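Local coordinates for protein sortase SrtE1 (Streptomyces coelicolor, PDB 5CUW) that acts as a class E sortase transpeptidase, joining surface proteins to the cell wall through Leu-Ala-x-Thr-Gly or Leu-Pro-x-Thr-Gly sorting signals, at residues 107-115 with 122-130. Residues are numbered along the deposited sequence; the frame is centred on the assembly and turned at random.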
ATOM      1  N   LYS A 107      -3.247 -12.639  -3.784  1.00 25.38           N
ATOM      2  CA  LYS A 107      -2.591 -13.912  -3.480  1.00 32.44           C
ATOM      3  C   LYS A 107      -1.827 -13.835  -2.157  1.00 33.50           C
ATOM      4  O   LYS A 107      -1.253 -14.820  -1.690  1.00 32.93           O
ATOM      5  CB  LYS A 107      -1.659 -14.323  -4.614  1.00 31.49           C
ATOM      6  CG  LYS A 107      -2.389 -14.671  -5.900  1.00 43.48           C
ATOM      7  CD  LYS A 107      -3.462 -15.725  -5.651  1.00 58.21           C
ATOM      8  CE  LYS A 107      -4.181 -16.123  -6.938  1.00 65.84           C
ATOM      9  NZ  LYS A 107      -5.420 -16.920  -6.669  1.00 63.91           N
ATOM     10  N   LEU A 108      -1.835 -12.659  -1.548  1.00 25.26           N
ATOM     11  CA  LEU A 108      -1.262 -12.496  -0.218  1.00 22.67           C
ATOM     12  C   LEU A 108      -2.090 -13.229   0.839  1.00 27.75           C
ATOM     13  O   LEU A 108      -3.314 -13.209   0.795  1.00 39.32           O
ATOM     14  CB  LEU A 108      -1.165 -11.019   0.129  1.00 25.20           C
ATOM     15  CG  LEU A 108      -0.132 -10.302  -0.737  1.00 28.80           C
ATOM     16  CD1 LEU A 108      -0.040  -8.827  -0.388  1.00 28.11           C
ATOM     17  CD2 LEU A 108       1.214 -10.994  -0.586  1.00 23.60           C
ATOM     18  N   GLU A 109      -1.398 -13.855   1.786  1.00 31.31           N
ATOM     19  CA  GLU A 109      -2.017 -14.574   2.889  1.00 33.76           C
ATOM     20  C   GLU A 109      -1.544 -13.967   4.199  1.00 32.46           C
ATOM     21  O   GLU A 109      -0.478 -13.363   4.238  1.00 30.26           O
ATOM     22  CB  GLU A 109      -1.655 -16.056   2.823  1.00 35.25           C
ATOM     23  CG  GLU A 109      -2.224 -16.755   1.608  1.00 46.68           C
ATOM     24  CD  GLU A 109      -1.773 -18.196   1.504  1.00 60.90           C
ATOM     25  OE1 GLU A 109      -0.707 -18.534   2.063  1.00 60.66           O
ATOM     26  OE2 GLU A 109      -2.490 -18.988   0.859  1.00 72.16           O
ATOM     27  N   PRO A 110      -2.329 -14.129   5.277  1.00 32.00           N
ATOM     28  CA  PRO A 110      -1.955 -13.542   6.568  1.00 34.77           C
ATOM     29  C   PRO A 110      -0.527 -13.880   6.980  1.00 32.86           C
ATOM     30  O   PRO A 110      -0.157 -15.043   7.018  1.00 31.39           O
ATOM     31  CB  PRO A 110      -2.967 -14.165   7.530  1.00 36.96           C
ATOM     32  CG  PRO A 110      -4.182 -14.334   6.693  1.00 34.48           C
ATOM     33  CD  PRO A 110      -3.646 -14.785   5.344  1.00 34.75           C
ATOM     34  N   GLY A 111       0.270 -12.862   7.276  1.00 28.81           N
ATOM     35  CA  GLY A 111       1.651 -13.089   7.647  1.00 28.85           C
ATOM     36  C   GLY A 111       2.654 -12.765   6.552  1.00 25.08           C
ATOM     37  O   GLY A 111       3.843 -12.594   6.840  1.00 32.33           O
ATOM     38  N   ASP A 112       2.194 -12.675   5.304  1.00 27.00           N
ATOM     39  CA  ASP A 112       3.096 -12.349   4.190  1.00 31.79           C
ATOM     40  C   ASP A 112       3.612 -10.920   4.312  1.00 30.02           C
ATOM     41  O   ASP A 112       2.838  -9.971   4.437  1.00 29.35           O
ATOM     42  CB  ASP A 112       2.410 -12.537   2.835  1.00 31.39           C
ATOM     43  CG  ASP A 112       2.147 -13.998   2.507  1.00 33.53           C
ATOM     44  OD1 ASP A 112       2.784 -14.881   3.117  1.00 33.17           O
ATOM     45  OD2 ASP A 112       1.303 -14.264   1.628  1.00 35.52           O
ATOM     46  N   PRO A 113       4.935 -10.760   4.281  1.00 33.59           N
ATOM     47  CA  PRO A 113       5.536  -9.431   4.482  1.00 25.53           C
ATOM     48  C   PRO A 113       5.373  -8.458   3.319  1.00 27.95           C
ATOM     49  O   PRO A 113       5.407  -8.835   2.141  1.00 28.10           O
ATOM     50  CB  PRO A 113       7.015  -9.751   4.693  1.00 27.51           C
ATOM     51  CG  PRO A 113       7.218 -11.067   4.004  1.00 32.20           C
ATOM     52  CD  PRO A 113       5.942 -11.829   4.215  1.00 33.86           C
ATOM     53  N   ILE A 114       5.205  -7.191   3.687  1.00 23.78           N
ATOM     54  CA  ILE A 114       5.145  -6.066   2.769  1.00 25.40           C
ATOM     55  C   ILE A 114       6.097  -5.030   3.329  1.00 30.52           C
ATOM     56  O   ILE A 114       5.912  -4.567   4.452  1.00 26.99           O
ATOM     57  CB  ILE A 114       3.718  -5.484   2.667  1.00 22.92           C
ATOM     58  CG1 ILE A 114       2.753  -6.534   2.111  1.00 26.63           C
ATOM     59  CG2 ILE A 114       3.699  -4.222   1.827  1.00 28.82           C
ATOM     60  CD1 ILE A 114       1.370  -6.477   2.751  1.00 26.57           C
ATOM     61  N   VAL A 115       7.134  -4.678   2.576  1.00 25.64           N
ATOM     62  CA  VAL A 115       8.175  -3.829   3.140  1.00 19.85           C
ATOM     63  C   VAL A 115       8.270  -2.464   2.462  1.00 26.05           C
ATOM     64  O   VAL A 115       8.427  -2.363   1.240  1.00 26.37           O
ATOM     65  CB  VAL A 115       9.553  -4.522   3.058  1.00 28.68           C
ATOM     66  CG1 VAL A 115      10.644  -3.622   3.646  1.00 29.78           C
ATOM     67  CG2 VAL A 115       9.514  -5.884   3.770  1.00 26.05           C
ATOM     68  N   TYR A 122      13.635   0.703   7.260  1.00 29.30           N
ATOM     69  CA  TYR A 122      12.769  -0.318   6.685  1.00 24.16           C
ATOM     70  C   TYR A 122      11.526  -0.473   7.569  1.00 26.43           C
ATOM     71  O   TYR A 122      11.638  -0.673   8.777  1.00 31.97           O
ATOM     72  CB  TYR A 122      13.485  -1.661   6.584  1.00 23.66           C
ATOM     73  CG  TYR A 122      14.677  -1.688   5.665  1.00 25.65           C
ATOM     74  CD1 TYR A 122      14.520  -1.898   4.300  1.00 28.55           C
ATOM     75  CD2 TYR A 122      15.968  -1.530   6.165  1.00 29.00           C
ATOM     76  CE1 TYR A 122      15.627  -1.939   3.445  1.00 28.95           C
ATOM     77  CE2 TYR A 122      17.074  -1.566   5.322  1.00 34.50           C
ATOM     78  CZ  TYR A 122      16.893  -1.773   3.966  1.00 32.06           C
ATOM     79  OH  TYR A 122      17.976  -1.815   3.128  1.00 42.85           O
ATOM     80  N   PHE A 123      10.349  -0.392   6.965  1.00 23.89           N
ATOM     81  CA  PHE A 123       9.105  -0.644   7.676  1.00 19.89           C
ATOM     82  C   PHE A 123       8.515  -1.967   7.215  1.00 22.42           C
ATOM     83  O   PHE A 123       8.087  -2.091   6.066  1.00 24.13           O
ATOM     84  CB  PHE A 123       8.118   0.497   7.442  1.00 20.62           C
ATOM     85  CG  PHE A 123       8.591   1.814   7.984  1.00 23.93           C
ATOM     86  CD1 PHE A 123       8.428   2.127   9.330  1.00 22.75           C
ATOM     87  CD2 PHE A 123       9.197   2.742   7.150  1.00 24.52           C
ATOM     88  CE1 PHE A 123       8.872   3.357   9.826  1.00 22.35           C
ATOM     89  CE2 PHE A 123       9.640   3.949   7.639  1.00 29.53           C
ATOM     90  CZ  PHE A 123       9.481   4.256   8.977  1.00 22.11           C
ATOM     91  N   VAL A 124       8.508  -2.959   8.094  1.00 25.62           N
ATOM     92  CA  VAL A 124       7.984  -4.273   7.725  1.00 25.00           C
ATOM     93  C   VAL A 124       6.551  -4.449   8.200  1.00 25.31           C
ATOM     94  O   VAL A 124       6.294  -4.450   9.398  1.00 26.01           O
ATOM     95  CB  VAL A 124       8.843  -5.415   8.307  1.00 25.80           C
ATOM     96  CG1 VAL A 124       8.231  -6.778   7.944  1.00 28.42           C
ATOM     97  CG2 VAL A 124      10.276  -5.310   7.795  1.00 28.34           C
ATOM     98  N   TYR A 125       5.630  -4.600   7.253  1.00 22.28           N
ATOM     99  CA  TYR A 125       4.256  -4.941   7.552  1.00 20.89           C
ATOM    100  C   TYR A 125       3.981  -6.393   7.210  1.00 27.63           C
ATOM    101  O   TYR A 125       4.654  -6.981   6.356  1.00 28.94           O
ATOM    102  CB  TYR A 125       3.282  -4.061   6.769  1.00 17.37           C
ATOM    103  CG  TYR A 125       3.411  -2.570   6.994  1.00 20.25           C
ATOM    104  CD1 TYR A 125       4.342  -1.827   6.286  1.00 26.36           C
ATOM    105  CD2 TYR A 125       2.561  -1.895   7.863  1.00 19.17           C
ATOM    106  CE1 TYR A 125       4.457  -0.445   6.460  1.00 24.48           C
ATOM    107  CE2 TYR A 125       2.671  -0.493   8.046  1.00 16.85           C
ATOM    108  CZ  TYR A 125       3.614   0.216   7.340  1.00 23.45           C
ATOM    109  OH  TYR A 125       3.717   1.596   7.518  1.00 21.24           O
ATOM    110  N   LYS A 126       2.976  -6.967   7.858  1.00 23.43           N
ATOM    111  CA  LYS A 126       2.478  -8.281   7.446  1.00 22.83           C
ATOM    112  C   LYS A 126       0.995  -8.204   7.091  1.00 28.36           C
ATOM    113  O   LYS A 126       0.215  -7.514   7.759  1.00 21.91           O
ATOM    114  CB  LYS A 126       2.737  -9.311   8.542  1.00 32.42           C
ATOM    115  CG  LYS A 126       4.220  -9.680   8.605  1.00 39.56           C
ATOM    116  CD  LYS A 126       4.513 -10.854   9.519  1.00 49.43           C
ATOM    117  CE  LYS A 126       6.016 -11.100   9.595  1.00 55.77           C
ATOM    118  NZ  LYS A 126       6.376 -11.975  10.744  1.00 62.94           N
ATOM    119  N   MET A 127       0.625  -8.893   6.014  1.00 27.63           N
ATOM    120  CA  MET A 127      -0.748  -8.916   5.529  1.00 24.18           C
ATOM    121  C   MET A 127      -1.666  -9.410   6.629  1.00 21.96           C
ATOM    122  O   MET A 127      -1.342 -10.367   7.334  1.00 28.85           O
ATOM    123  CB  MET A 127      -0.859  -9.805   4.277  1.00 30.15           C
ATOM    124  CG  MET A 127      -2.234  -9.833   3.608  1.00 29.17           C
ATOM    125  SD  MET A 127      -3.371 -11.115   4.218  1.00 34.19           S
ATOM    126  CE  MET A 127      -4.845 -10.725   3.281  1.00 37.78           C
ATOM    127  N   ALA A 128      -2.801  -8.740   6.808  1.00 26.04           N
ATOM    128  CA  ALA A 128      -3.719  -9.098   7.887  1.00 27.30           C
ATOM    129  C   ALA A 128      -5.131  -9.367   7.396  1.00 31.86           C
ATOM    130  O   ALA A 128      -5.809 -10.252   7.903  1.00 32.92           O
ATOM    131  CB  ALA A 128      -3.745  -7.992   8.946  1.00 24.31           C
ATOM    132  N   SER A 129      -5.586  -8.597   6.415  1.00 29.58           N
ATOM    133  CA  SER A 129      -7.003  -8.617   6.074  1.00 32.67           C
ATOM    134  C   SER A 129      -7.231  -8.264   4.611  1.00 23.51           C
ATOM    135  O   SER A 129      -6.462  -7.503   4.026  1.00 23.58           O
ATOM    136  CB  SER A 129      -7.751  -7.637   6.993  1.00 33.71           C
ATOM    137  OG  SER A 129      -9.125  -7.600   6.689  1.00 42.38           O
ATOM    138  N   ILE A 130      -8.266  -8.827   3.996  1.00 24.80           N
ATOM    139  CA  ILE A 130      -8.549  -8.508   2.604  1.00 19.69           C
ATOM    140  C   ILE A 130     -10.037  -8.261   2.351  1.00 25.68           C
ATOM    141  O   ILE A 130     -10.897  -8.964   2.877  1.00 26.97           O
ATOM    142  CB  ILE A 130      -8.056  -9.624   1.671  1.00 25.52           C
ATOM    143  CG1 ILE A 130      -8.351  -9.260   0.221  1.00 24.27           C
ATOM    144  CG2 ILE A 130      -8.718 -10.949   2.040  1.00 25.71           C
ATOM    145  CD1 ILE A 130      -7.686 -10.159  -0.784  1.00 28.96           C
TER
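Met127 reaches the turn at Glu109-Asp112 because its CG stands opposite the backbone N (chi1 -176°) and the chain then turns about CB-CG (chi2 -90°). This carries SD alongside the Pro110 ring, 3.8 Å from Pro110 CD, while CG rests against Leu108 CB at the same distance; a long, flexible thioether suits this uneven surface of ring, leucine and backbone. The backbones clasp the same spot: Gly111 N gives its hydrogen to Met127 O (3.0 Å), and Met127 N gives its own to Asp112 O (2.9 Å). With only a methyl group in place of the Met127 side chain, as in an alanine, the thioether is gone, and a gap is likely to open beside Leu108 CB and the Pro110 ring. The turn is type II, with glycine at its third position, where a side chain would jam against the preceding carbonyl. Asp112 steadies it from within, OD2 accepting Glu109 N at 2.7 Å from above the carboxylate plane and also forming a salt bridge with Lys47. Further along, Ile114 and Tyr125 exchange two backbone bonds as an antiparallel hydrogen-bonded pair, and Ile114 O lies at the edge of the tyrosine ring. On the other face, beta-branched Val115 and Val124 meet through their CG2 methyls, 4.1 Å apart. Strands 113-117 and 121-134 thus form an antiparallel beta hairpin, entered through a type II turn, in the beta-barrel catalytic domain of the sortase.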